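Local coordinates for acyl-[acyl-carrier-protein]--UDP-N-acetylglucosamine O-acyltransferase (Acinetobacter baumannii, PDB 4E6U), which catalyses acyl transfer from acyl carrier protein to UDP-N-acetylglucosamine, which is the first step of lipid A synthesis in the lipopolysaccharide pathway, at residues F55-Q60 with E83-I88; C32-Q37 with V50-F55. All coordinates share one frame; numbering follows the deposited sequence. Where two conformers were deposited one is given.

Contact 1 (F55-Q60 with E83-I88)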
loop_
_atom_site.group_PDB
_atom_site.type_symbol
_atom_site.label_atom_id
_atom_site.label_comp_id
_atom_site.label_asym_id
_atom_site.label_seq_id
_atom_site.Cartn_x
_atom_site.Cartn_y
_atom_site.Cartn_z
ATOM N N PHE A 55 14.620 -8.693 20.045
ATOM C CA PHE A 55 13.881 -8.086 21.164
ATOM C C PHE A 55 12.369 -8.220 20.994
ATOM O O PHE A 55 11.616 -7.252 21.120
ATOM C CB PHE A 55 14.332 -6.625 21.364
ATOM C CG PHE A 55 15.788 -6.505 21.623
ATOM C CD1 PHE A 55 16.262 -6.523 22.935
ATOM C CD2 PHE A 55 16.700 -6.445 20.575
ATOM C CE1 PHE A 55 17.629 -6.454 23.192
ATOM C CE2 PHE A 55 18.069 -6.367 20.829
ATOM C CZ PHE A 55 18.526 -6.378 22.137
ATOM N N THR A 56 11.943 -9.447 20.724
ATOM C CA THR A 56 10.555 -9.752 20.433
ATOM C C THR A 56 10.144 -11.010 21.181
ATOM O O THR A 56 10.856 -12.023 21.129
ATOM C CB THR A 56 10.354 -9.940 18.895
ATOM O OG1 THR A 56 10.646 -8.691 18.243
ATOM C CG2 THR A 56 8.934 -10.326 18.547
ATOM N N ARG A 57 9.008 -10.939 21.872
ATOM C CA ARG A 57 8.413 -12.106 22.512
ATOM C C ARG A 57 7.188 -12.482 21.716
ATOM O O ARG A 57 6.309 -11.638 21.521
ATOM C CB ARG A 57 8.019 -11.798 23.963
ATOM C CG ARG A 57 9.203 -11.427 24.822
ATOM C CD ARG A 57 8.793 -11.093 26.258
ATOM N NE ARG A 57 9.899 -10.430 26.949
ATOM C CZ ARG A 57 9.999 -9.120 27.166
ATOM N NH1 ARG A 57 9.042 -8.282 26.773
ATOM N NH2 ARG A 57 11.070 -8.644 27.793
ATOM N N ILE A 58 7.148 -13.710 21.205
ATOM C CA ILE A 58 6.038 -14.225 20.410
ATOM C C ILE A 58 5.387 -15.365 21.177
ATOM O O ILE A 58 6.079 -16.278 21.619
ATOM C CB ILE A 58 6.527 -14.725 19.024
ATOM C CG1 ILE A 58 7.144 -13.545 18.264
ATOM C CG2 ILE A 58 5.385 -15.363 18.235
ATOM C CD1 ILE A 58 7.909 -13.916 17.006
ATOM N N GLY A 59 4.074 -15.309 21.329
ATOM C CA GLY A 59 3.339 -16.338 22.070
ATOM C C GLY A 59 3.102 -17.620 21.303
ATOM O O GLY A 59 3.879 -17.995 20.423
ATOM N N GLN A 60 2.016 -18.296 21.642
ATOM C CA GLN A 60 1.780 -19.643 21.166
ATOM C C GLN A 60 0.867 -19.653 19.969
ATOM O O GLN A 60 -0.019 -18.804 19.837
ATOM C CB GLN A 60 1.120 -20.469 22.279
ATOM C CG GLN A 60 2.011 -20.632 23.516
ATOM C CD GLN A 60 1.430 -21.560 24.581
ATOM O OE1 GLN A 60 2.157 -22.024 25.460
ATOM N NE2 GLN A 60 0.137 -21.826 24.511
ATOM N N GLU A 83 17.214 0.126 24.057
ATOM C CA GLU A 83 16.630 -1.204 24.114
ATOM C C GLU A 83 15.122 -1.096 24.214
ATOM O O GLU A 83 14.589 -0.588 25.200
ATOM C CB GLU A 83 17.174 -1.994 25.309
ATOM C CG GLU A 83 16.661 -3.421 25.359
ATOM C CD GLU A 83 17.261 -4.206 26.496
ATOM O OE1 GLU A 83 16.541 -4.443 27.485
ATOM O OE2 GLU A 83 18.449 -4.570 26.394
ATOM N N THR A 84 14.427 -1.573 23.181
ATOM C CA THR A 84 12.971 -1.588 23.210
ATOM C C THR A 84 12.475 -2.873 22.563
ATOM O O THR A 84 13.242 -3.586 21.926
ATOM C CB THR A 84 12.335 -0.388 22.496
ATOM O OG1 THR A 84 12.608 -0.508 21.106
ATOM C CG2 THR A 84 12.917 0.961 22.987
ATOM N N TRP A 85 11.187 -3.137 22.736
ATOM C CA TRP A 85 10.619 -4.466 22.534
ATOM C C TRP A 85 9.354 -4.469 21.693
ATOM O O TRP A 85 8.662 -3.449 21.549
ATOM C CB TRP A 85 10.302 -5.081 23.908
ATOM C CG TRP A 85 11.538 -5.390 24.681
ATOM C CD1 TRP A 85 12.283 -4.517 25.441
ATOM C CD2 TRP A 85 12.196 -6.656 24.754
ATOM N NE1 TRP A 85 13.362 -5.176 25.979
ATOM C CE2 TRP A 85 13.329 -6.488 25.584
ATOM C CE3 TRP A 85 11.926 -7.923 24.214
ATOM C CZ2 TRP A 85 14.211 -7.544 25.871
ATOM C CZ3 TRP A 85 12.811 -8.977 24.503
ATOM C CH2 TRP A 85 13.933 -8.768 25.323
ATOM N N LEU A 86 9.069 -5.650 21.167
ATOM C CA LEU A 86 7.783 -6.015 20.603
ATOM C C LEU A 86 7.271 -7.252 21.324
ATOM O O LEU A 86 8.030 -8.200 21.530
ATOM C CB LEU A 86 7.884 -6.303 19.087
ATOM C CG LEU A 86 6.666 -6.958 18.405
ATOM C CD1 LEU A 86 5.471 -6.022 18.425
ATOM C CD2 LEU A 86 7.009 -7.317 16.960
ATOM N N GLU A 87 5.992 -7.242 21.677
ATOM C CA GLU A 87 5.316 -8.428 22.186
ATOM C C GLU A 87 4.132 -8.793 21.311
ATOM O O GLU A 87 3.352 -7.917 20.917
ATOM C CB GLU A 87 4.847 -8.178 23.634
ATOM C CG GLU A 87 5.975 -8.201 24.642
ATOM C CD GLU A 87 5.555 -7.798 26.042
ATOM O OE1 GLU A 87 4.371 -7.446 26.256
ATOM O OE2 GLU A 87 6.449 -7.814 26.914
ATOM N N ILE A 88 3.999 -10.078 21.010
ATOM C CA ILE A 88 2.891 -10.622 20.258
ATOM C C ILE A 88 2.304 -11.749 21.105
ATOM O O ILE A 88 3.067 -12.573 21.624
ATOM C CB ILE A 88 3.402 -11.174 18.903
ATOM C CG1 ILE A 88 3.843 -10.022 17.997
ATOM C CG2 ILE A 88 2.353 -12.026 18.213
ATOM C CD1 ILE A 88 4.691 -10.477 16.804
#

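Contact 2 (C32-Q37 with V50-F55)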
loop_
_atom_site.group_PDB
_atom_site.type_symbol
_atom_site.label_atom_id
_atom_site.label_comp_id
_atom_site.label_asym_id
_atom_site.label_seq_id
_atom_site.Cartn_x
_atom_site.Cartn_y
_atom_site.Cartn_z
ATOM N N CYS A 32 14.784 -18.025 7.132
ATOM C CA CYS A 32 14.366 -17.116 8.207
ATOM C C CYS A 32 15.548 -16.620 9.009
ATOM O O CYS A 32 16.557 -17.322 9.160
ATOM C CB CYS A 32 13.407 -17.816 9.179
ATOM S SG CYS A 32 11.760 -18.122 8.494
ATOM N N ILE A 33 15.391 -15.428 9.560
ATOM C CA ILE A 33 16.382 -14.848 10.442
ATOM C C ILE A 33 15.718 -14.579 11.765
ATOM O O ILE A 33 14.694 -13.887 11.818
ATOM C CB ILE A 33 16.917 -13.503 9.870
ATOM C CG1 ILE A 33 17.471 -13.660 8.439
ATOM C CG2 ILE A 33 17.900 -12.836 10.846
ATOM C CD1 ILE A 33 18.590 -14.686 8.327
ATOM N N ILE A 34 16.269 -15.149 12.824
ATOM C CA ILE A 34 15.788 -14.901 14.174
ATOM C C ILE A 34 16.876 -14.169 14.939
ATOM O O ILE A 34 17.965 -14.718 15.172
ATOM C CB ILE A 34 15.440 -16.226 14.910
ATOM C CG1 ILE A 34 14.502 -17.118 14.088
ATOM C CG2 ILE A 34 14.881 -15.925 16.315
ATOM C CD1 ILE A 34 13.167 -16.465 13.726
ATOM N N GLY A 35 16.617 -12.920 15.302
ATOM C CA GLY A 35 17.626 -12.108 15.926
ATOM C C GLY A 35 17.770 -12.335 17.425
ATOM O O GLY A 35 17.140 -13.217 18.024
ATOM N N PRO A 36 18.608 -11.508 18.043
ATOM C CA PRO A 36 18.881 -11.667 19.469
ATOM C C PRO A 36 17.681 -11.346 20.344
ATOM O O PRO A 36 16.824 -10.520 19.990
ATOM C CB PRO A 36 20.011 -10.670 19.714
ATOM C CG PRO A 36 19.795 -9.606 18.711
ATOM C CD PRO A 36 19.339 -10.364 17.481
ATOM N N GLN A 37 17.624 -11.998 21.506
ATOM C CA GLN A 37 16.574 -11.717 22.497
ATOM C C GLN A 37 15.169 -11.934 21.940
ATOM O O GLN A 37 14.219 -11.216 22.293
ATOM C CB GLN A 37 16.722 -10.297 23.072
ATOM C CG GLN A 37 18.087 -10.032 23.705
ATOM C CD GLN A 37 18.378 -10.974 24.848
ATOM O OE1 GLN A 37 17.513 -11.240 25.683
ATOM N NE2 GLN A 37 19.610 -11.482 24.896
ATOM N N VAL A 50 11.018 -15.213 6.814
ATOM C CA VAL A 50 10.572 -14.321 7.882
ATOM C C VAL A 50 11.780 -13.757 8.589
ATOM O O VAL A 50 12.701 -14.509 8.930
ATOM C CB VAL A 50 9.655 -15.055 8.897
ATOM C CG1 VAL A 50 9.267 -14.118 10.053
ATOM C CG2 VAL A 50 8.401 -15.597 8.184
ATOM N N VAL A 51 11.763 -12.456 8.846
ATOM C CA VAL A 51 12.796 -11.824 9.677
ATOM C C VAL A 51 12.172 -11.391 10.996
ATOM O O VAL A 51 11.200 -10.626 11.005
ATOM C CB VAL A 51 13.456 -10.611 8.973
ATOM C CG1 VAL A 51 14.382 -9.851 9.959
ATOM C CG2 VAL A 51 14.205 -11.058 7.710
ATOM N N VAL A 52 12.682 -11.916 12.107
ATOM C CA VAL A 52 12.368 -11.386 13.425
ATOM C C VAL A 52 13.615 -10.638 13.876
ATOM O O VAL A 52 14.637 -11.240 14.206
ATOM C CB VAL A 52 11.956 -12.473 14.430
ATOM C CG1 VAL A 52 11.467 -11.811 15.696
ATOM C CG2 VAL A 52 10.896 -13.405 13.856
ATOM N N GLY A 53 13.538 -9.307 13.862
ATOM C CA GLY A 53 14.750 -8.487 14.014
ATOM C C GLY A 53 15.475 -8.709 15.335
ATOM O O GLY A 53 16.693 -8.903 15.365
ATOM N N GLY A 54 14.717 -8.667 16.426
ATOM C CA GLY A 54 15.313 -8.837 17.744
ATOM C C GLY A 54 14.330 -8.381 18.779
ATOM O O GLY A 54 13.302 -7.780 18.452
ATOM N N PHE A 55 14.620 -8.693 20.045
ATOM C CA PHE A 55 13.881 -8.086 21.164
ATOM C C PHE A 55 12.369 -8.220 20.994
ATOM O O PHE A 55 11.616 -7.252 21.120
ATOM C CB PHE A 55 14.332 -6.625 21.364
ATOM C CG PHE A 55 15.788 -6.505 21.623
ATOM C CD1 PHE A 55 16.262 -6.523 22.935
ATOM C CD2 PHE A 55 16.700 -6.445 20.575
ATOM C CE1 PHE A 55 17.629 -6.454 23.192
ATOM C CE2 PHE A 55 18.069 -6.367 20.829
ATOM C CZ PHE A 55 18.526 -6.378 22.137
#

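Contact 1 (F55-Q60 with E83-I88)
Arg57 and Phe55 approach Trp85 from opposite faces of its indole where two parallel strands pair in a left-handed beta-helix. Strands 56-58 and 85-88 lie on successive coils of this hexapeptide-repeat fold. Every second residue of 55-60 bonds to 85-88. Phe55 O accepts Leu86 N at 3.0 Å. Leu86 O then takes Arg57 N, and Arg57 O takes Ile88 N at 2.8 Å. The backbone of Thr56 and Ile58 bonds instead to Gln37, Thr39 and Gly41 on the preceding coil. Thr56 and Leu86 point to the same face of the sheet and lie side by side, with Thr56 CG2 against Leu86 CD2. Thr56 OG1 donates a hydrogen bond to the carbonyl Gly54 O, two residues earlier in the chain. Ile58 and Ile88 continue this buried row.

On the other face, Arg57 runs extended from CG to NE alongside Glu87. In the conformer described, one of two modelled for each residue, Arg57 NH1 forms a salt bridge with Glu87 OE2 at 2.6 Å. The carboxylate has a second positive partner, since Glu87 OE1 forms a salt bridge with Lys112 NZ. The guanidinium of Arg57 lies almost flat on Trp85, with planes 9° apart. This cation-pi stack puts Arg57 CZ 4.0 Å from the centroid of the six-membered ring. Across the indole, Phe55 CB makes a CH-pi contact. The Phe55 ring meets the indole edge-to-face, with its CD1 3.7 Å from Trp85 CZ2. At the far end, Gly59 N donates to Ile88 O at 2.9 Å, from 37° above the carbonyl plane.

Contact 2 (C32-Q37 with V50-F55)
Gln37 lies over one face of the Phe55 ring where two neighbouring coils of the beta-helix turn a corner. Its CB makes a CH-pi contact, 4.1 Å from the ring centroid and displaced toward the rim at CD1. CG then comes 3.6 Å from Phe55 CE1. Rotation about CB-CG (chi2 -60°) bends the chain and turns CD aside. Beyond it the amide leads away from segment 50-55, its plane 40° from that of the ring. Both Gln37 and Phe55 have left-handed backbone angles, so the two corners match. Phe55 N is held there by Pro36 O at 2.9 Å.

Before the corner the strands pair in parallel. Ile33 N donates to Val50 O, Val52 N to Ile33 O, and Gly35 N to Val52 O. Gly35 has no side chain, and its CA sits against Gly53 O at 3.4 Å with the C-H pointing almost straight at the oxygen. Inside the coil, Ile34 CD1 meets Val52 CG2 at 3.8 Å.

Ile34 and Val52 both touch Leu46 of strand 45-46. Ile34 also reaches Ile40, and Val52 reaches Val38, both of strand 38-40. Ile33 and Val51 face the other way and pack on Ser48 of a second subunit. Within the sheet, strand 15-16 lies next to 33-34, and strand 69-70 lies on the far side of 51-52.

How the contacts relate
From the N terminus, the chain passes through strand 33-34, then 38-40 and 45-46, and returns at 51-52. Contact 2 closes this coil of the beta-helix. The chain then turns the corner at Phe55, the residue both contacts share, and enters strand 56-58. After 63-64 and 69-70 it makes a longer excursion before strand 85-88, where contact 1 closes the next coil. The two contacts are in series and neither encloses the other. They belong to different sheets of the prism, so together they tie three successive coils across one corner. Gln37 O bridges them, touching Trp85 CZ3 and probably accepting a hydrogen bond from Thr56 N.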